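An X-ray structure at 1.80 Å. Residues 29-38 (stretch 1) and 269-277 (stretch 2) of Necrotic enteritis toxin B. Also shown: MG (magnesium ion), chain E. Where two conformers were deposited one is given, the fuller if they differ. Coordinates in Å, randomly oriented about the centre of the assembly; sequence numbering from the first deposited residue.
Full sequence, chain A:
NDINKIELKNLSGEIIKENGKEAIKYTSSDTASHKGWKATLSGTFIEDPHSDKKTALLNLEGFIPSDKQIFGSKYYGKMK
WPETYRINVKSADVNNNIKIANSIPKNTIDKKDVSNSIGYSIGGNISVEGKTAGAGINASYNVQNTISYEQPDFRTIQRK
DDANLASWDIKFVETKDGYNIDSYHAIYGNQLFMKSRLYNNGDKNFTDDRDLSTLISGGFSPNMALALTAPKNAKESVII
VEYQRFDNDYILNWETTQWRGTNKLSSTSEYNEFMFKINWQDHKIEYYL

Stretch 1 29-38: SDTASHKGWK
Stretch 2 (269-277) SEYNEFMFK

A strand and the hairpin that follows it pack against a second strand, with side chains of stretch 2 meeting both side chains and backbone of stretch 1. Strand 29-34 and strand 269-277 approach to 8.2 Å between axes, their N-to-C directions differ by 156°, and no hydrogen bond crosses between the stretches; the spacing is that of layered strands rather than sheet neighbours. The register follows from the nearest CA pairs: Asp30 CA to Phe276 CA 8.1 Å, Ala32 CA to Phe274 CA 7.1 Å, and Trp37 CA to Asn272 CA 7.5 Å.

Stretch 1 is extended to His34 (phi/psi -163/123), then reverses in a type I' turn through Lys35 (56/29) and Gly36 (91/-7). Any CB at Gly36 would press on the carbonyl O of Lys35, so these angles call for glycine. Two backbone bonds close the hairpin, His34 N to Trp37 O at 2.9 Å and Trp37 N to His34 O at 3.0 Å. Lys38, m/t/t/p, curls its NZ back to Gly36 O at 3.0 Å.

Alternation directs CB of Asp30, Ala32 and His34 toward stretch 2, as it does for Glu270, Asn272, Phe274 and Phe276 in return. Both phenylalanines are m, with chi2 of -86° and -94°. The CB of buried Ala32 touches both rings, 3.6 Å from Phe274 CD1 and 4.5 Å from Phe276 CZ. The Phe274 ring reaches on to the hairpin, its CZ 3.5 Å from Trp37 O and 4.3 Å from Trp37 CB, while His34 N lies at its edge, 4.1 Å from CZ.

Trp37, m with chi2 49°, has the largest covered area. Asn272 (m, chi2 105°) sets OD1 over one indole face, 3.2 Å from Trp37 CD2. Asn272 ND2 lies at the edge of the His34 ring (t, chi2 68°), 3.5 Å from His34 CD2. Farther along the indole, Trp37 CZ2 lies 3.6 Å from Glu270 CB. The carboxylate of Glu270 (m, t, chi3 -146°) is linked to the indole through water 3, which accepts from Trp37 NE1 at 3.0 Å and donates to Glu270 OE2 at 2.6 Å, so the indole nitrogen has a hydrogen-bond partner.

At the other end, Asp30 (t, chi2 -5°) turns its carboxylate to the magnesium ion, OD1 to MG 2.2 Å. The same OD1 accepts from Thr31 N at 2.8 Å, and waters 1, 2, 4 and 5 also bind the metal, at 2.0 to 2.4 Å from their O atoms to MG. Water 1 donates to Asp30 OD2 at 2.8 Å and water 2 to Thr31 O at 2.6 Å, tying the metal's shell to the strand.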

# COMPACT_ATOMS: atom_id res chain seq x y z
N SER A 29 0.36 12.49 15.01
CA SER A 29 -0.27 11.46 14.19
C SER A 29 -1.76 11.74 14.11
O SER A 29 -2.34 12.31 15.06
CB SER A 29 -0.04 10.07 14.80
OG SER A 29 -0.63 9.03 14.01
N ASP A 30 -2.37 11.34 13.00
CA ASP A 30 -3.83 11.30 12.93
C ASP A 30 -4.25 10.08 12.12
O ASP A 30 -3.45 9.49 11.39
CB ASP A 30 -4.39 12.59 12.32
CG ASP A 30 -5.80 12.89 12.78
OD1 ASP A 30 -6.37 12.05 13.50
OD2 ASP A 30 -6.33 13.96 12.43
N THR A 31 -5.50 9.68 12.29
CA THR A 31 -5.99 8.48 11.63
C THR A 31 -7.41 8.74 11.11
O THR A 31 -8.15 9.53 11.69
CB THR A 31 -5.88 7.24 12.57
OG1 THR A 31 -6.55 6.10 12.00
CG2 THR A 31 -6.44 7.53 13.96
N ALA A 32 -7.76 8.05 10.03
CA ALA A 32 -9.08 8.16 9.41
C ALA A 32 -9.44 6.79 8.88
O ALA A 32 -8.56 5.97 8.62
CB ALA A 32 -9.05 9.16 8.26
N SER A 33 -10.74 6.54 8.73
CA SER A 33 -11.17 5.29 8.12
C SER A 33 -12.53 5.48 7.48
O SER A 33 -13.30 6.43 7.81
CB SER A 33 -11.24 4.15 9.14
OG SER A 33 -12.28 4.37 10.07
N HIS A 34 -12.85 4.55 6.60
CA HIS A 34 -14.13 4.56 5.93
C HIS A 34 -14.34 3.18 5.32
O HIS A 34 -13.51 2.71 4.57
CB HIS A 34 -14.11 5.63 4.81
CG HIS A 34 -15.41 5.73 4.09
ND1 HIS A 34 -16.55 6.22 4.70
CD2 HIS A 34 -15.77 5.41 2.83
CE1 HIS A 34 -17.55 6.21 3.83
NE2 HIS A 34 -17.10 5.71 2.69
N LYS A 35 -15.43 2.51 5.69
CA LYS A 35 -15.77 1.19 5.13
C LYS A 35 -14.67 0.14 5.30
O LYS A 35 -14.54 -0.81 4.50
CB LYS A 35 -16.19 1.32 3.65
CG LYS A 35 -17.51 2.06 3.48
CD LYS A 35 -18.25 1.68 2.21
CE LYS A 35 -17.68 2.42 1.00
N GLY A 36 -13.89 0.28 6.37
CA GLY A 36 -12.85 -0.68 6.69
C GLY A 36 -11.50 -0.35 6.09
O GLY A 36 -10.51 -1.03 6.38
N TRP A 37 -11.46 0.68 5.23
CA TRP A 37 -10.22 1.18 4.67
C TRP A 37 -9.67 2.20 5.66
O TRP A 37 -10.39 3.08 6.08
CB TRP A 37 -10.48 1.88 3.33
CG TRP A 37 -11.06 0.98 2.28
CD1 TRP A 37 -12.14 0.13 2.40
CD2 TRP A 37 -10.62 0.87 0.92
NE1 TRP A 37 -12.39 -0.51 1.21
CE2 TRP A 37 -11.47 -0.07 0.28
CE3 TRP A 37 -9.60 1.47 0.19
CZ2 TRP A 37 -11.32 -0.42 -1.07
CZ3 TRP A 37 -9.45 1.14 -1.16
CH2 TRP A 37 -10.31 0.20 -1.77
N LYS A 38 -8.39 2.06 6.01
CA LYS A 38 -7.81 2.84 7.11
C LYS A 38 -6.51 3.51 6.70
O LYS A 38 -5.69 2.91 6.01
CB LYS A 38 -7.51 1.92 8.29
CG LYS A 38 -8.72 1.17 8.80
CD LYS A 38 -8.34 0.23 9.95
CE LYS A 38 -9.54 -0.64 10.36
NZ LYS A 38 -9.94 -1.55 9.23
N SER A 269 -13.76 -1.57 -9.73
CA SER A 269 -12.65 -1.49 -8.79
C SER A 269 -13.09 -0.59 -7.64
O SER A 269 -14.18 0.01 -7.69
CB SER A 269 -11.37 -0.95 -9.46
OG SER A 269 -11.55 0.39 -9.92
N GLU A 270 -12.30 -0.52 -6.58
CA GLU A 270 -12.70 0.36 -5.48
C GLU A 270 -11.65 1.38 -5.17
O GLU A 270 -10.47 1.15 -5.43
CB GLU A 270 -13.08 -0.45 -4.24
CG GLU A 270 -14.38 -1.21 -4.44
CD GLU A 270 -14.90 -1.82 -3.15
OE1 GLU A 270 -15.49 -2.92 -3.23
OE2 GLU A 270 -14.72 -1.21 -2.07
N TYR A 271 -12.08 2.53 -4.67
CA TYR A 271 -11.18 3.66 -4.46
C TYR A 271 -11.60 4.44 -3.23
O TYR A 271 -12.77 4.74 -3.06
CB TYR A 271 -11.24 4.58 -5.67
CG TYR A 271 -10.38 5.82 -5.57
CD1 TYR A 271 -9.08 5.84 -6.09
CD2 TYR A 271 -10.86 6.97 -4.96
CE1 TYR A 271 -8.28 6.99 -6.00
CE2 TYR A 271 -10.06 8.13 -4.86
CZ TYR A 271 -8.79 8.13 -5.39
OH TYR A 271 -8.03 9.27 -5.28
N ASN A 272 -10.63 4.81 -2.38
CA ASN A 272 -10.91 5.70 -1.26
C ASN A 272 -9.70 6.56 -1.02
O ASN A 272 -8.59 6.08 -1.15
CB ASN A 272 -11.23 4.88 0.01
CG ASN A 272 -12.59 4.19 -0.07
OD1 ASN A 272 -12.67 2.97 -0.27
ND2 ASN A 272 -13.66 4.97 0.05
N GLU A 273 -9.90 7.83 -0.66
CA GLU A 273 -8.77 8.69 -0.38
C GLU A 273 -8.94 9.44 0.95
O GLU A 273 -10.07 9.62 1.45
CB GLU A 273 -8.50 9.65 -1.53
CG GLU A 273 -9.63 10.61 -1.80
CD GLU A 273 -9.23 11.71 -2.77
OE1 GLU A 273 -8.69 11.39 -3.84
OE2 GLU A 273 -9.46 12.88 -2.45
N PHE A 274 -7.81 9.85 1.53
CA PHE A 274 -7.80 10.51 2.83
C PHE A 274 -6.81 11.66 2.71
O PHE A 274 -5.66 11.44 2.34
CB PHE A 274 -7.38 9.52 3.95
CG PHE A 274 -8.26 8.30 4.04
CD1 PHE A 274 -9.43 8.32 4.80
CD2 PHE A 274 -7.93 7.12 3.35
CE1 PHE A 274 -10.25 7.19 4.88
CE2 PHE A 274 -8.74 5.99 3.43
CZ PHE A 274 -9.90 6.02 4.19
N MET A 275 -7.26 12.88 3.00
CA MET A 275 -6.40 14.06 2.96
C MET A 275 -5.99 14.48 4.39
O MET A 275 -6.82 14.53 5.31
CB MET A 275 -7.12 15.21 2.23
CG MET A 275 -6.25 16.38 1.95
N PHE A 276 -4.71 14.81 4.56
CA PHE A 276 -4.17 15.23 5.86
C PHE A 276 -3.49 16.57 5.68
O PHE A 276 -2.68 16.75 4.77
CB PHE A 276 -3.15 14.22 6.39
CG PHE A 276 -3.74 12.85 6.69
CD1 PHE A 276 -4.17 12.53 7.98
CD2 PHE A 276 -3.84 11.89 5.68
CE1 PHE A 276 -4.72 11.27 8.28
CE2 PHE A 276 -4.39 10.63 5.96
CZ PHE A 276 -4.81 10.31 7.26
N LYS A 277 -3.83 17.53 6.53
CA LYS A 277 -3.05 18.77 6.59
C LYS A 277 -1.75 18.52 7.34
O LYS A 277 -1.75 18.00 8.46
CB LYS A 277 -3.88 19.85 7.30
CG LYS A 277 -3.19 21.22 7.38
CD LYS A 277 -4.11 22.26 8.01
CE LYS A 277 -3.36 23.60 8.21
NZ LYS A 277 -4.28 24.73 8.58
MG MG E . -8.11 12.15 14.87
O HOH W 1 -8.93 13.38 13.44
O HOH W 2 -8.73 10.25 14.16
O HOH W 3 -14.02 -2.69 -0.02
O HOH W 4 -6.80 11.19 16.26
O HOH W 5 -7.05 14.08 15.87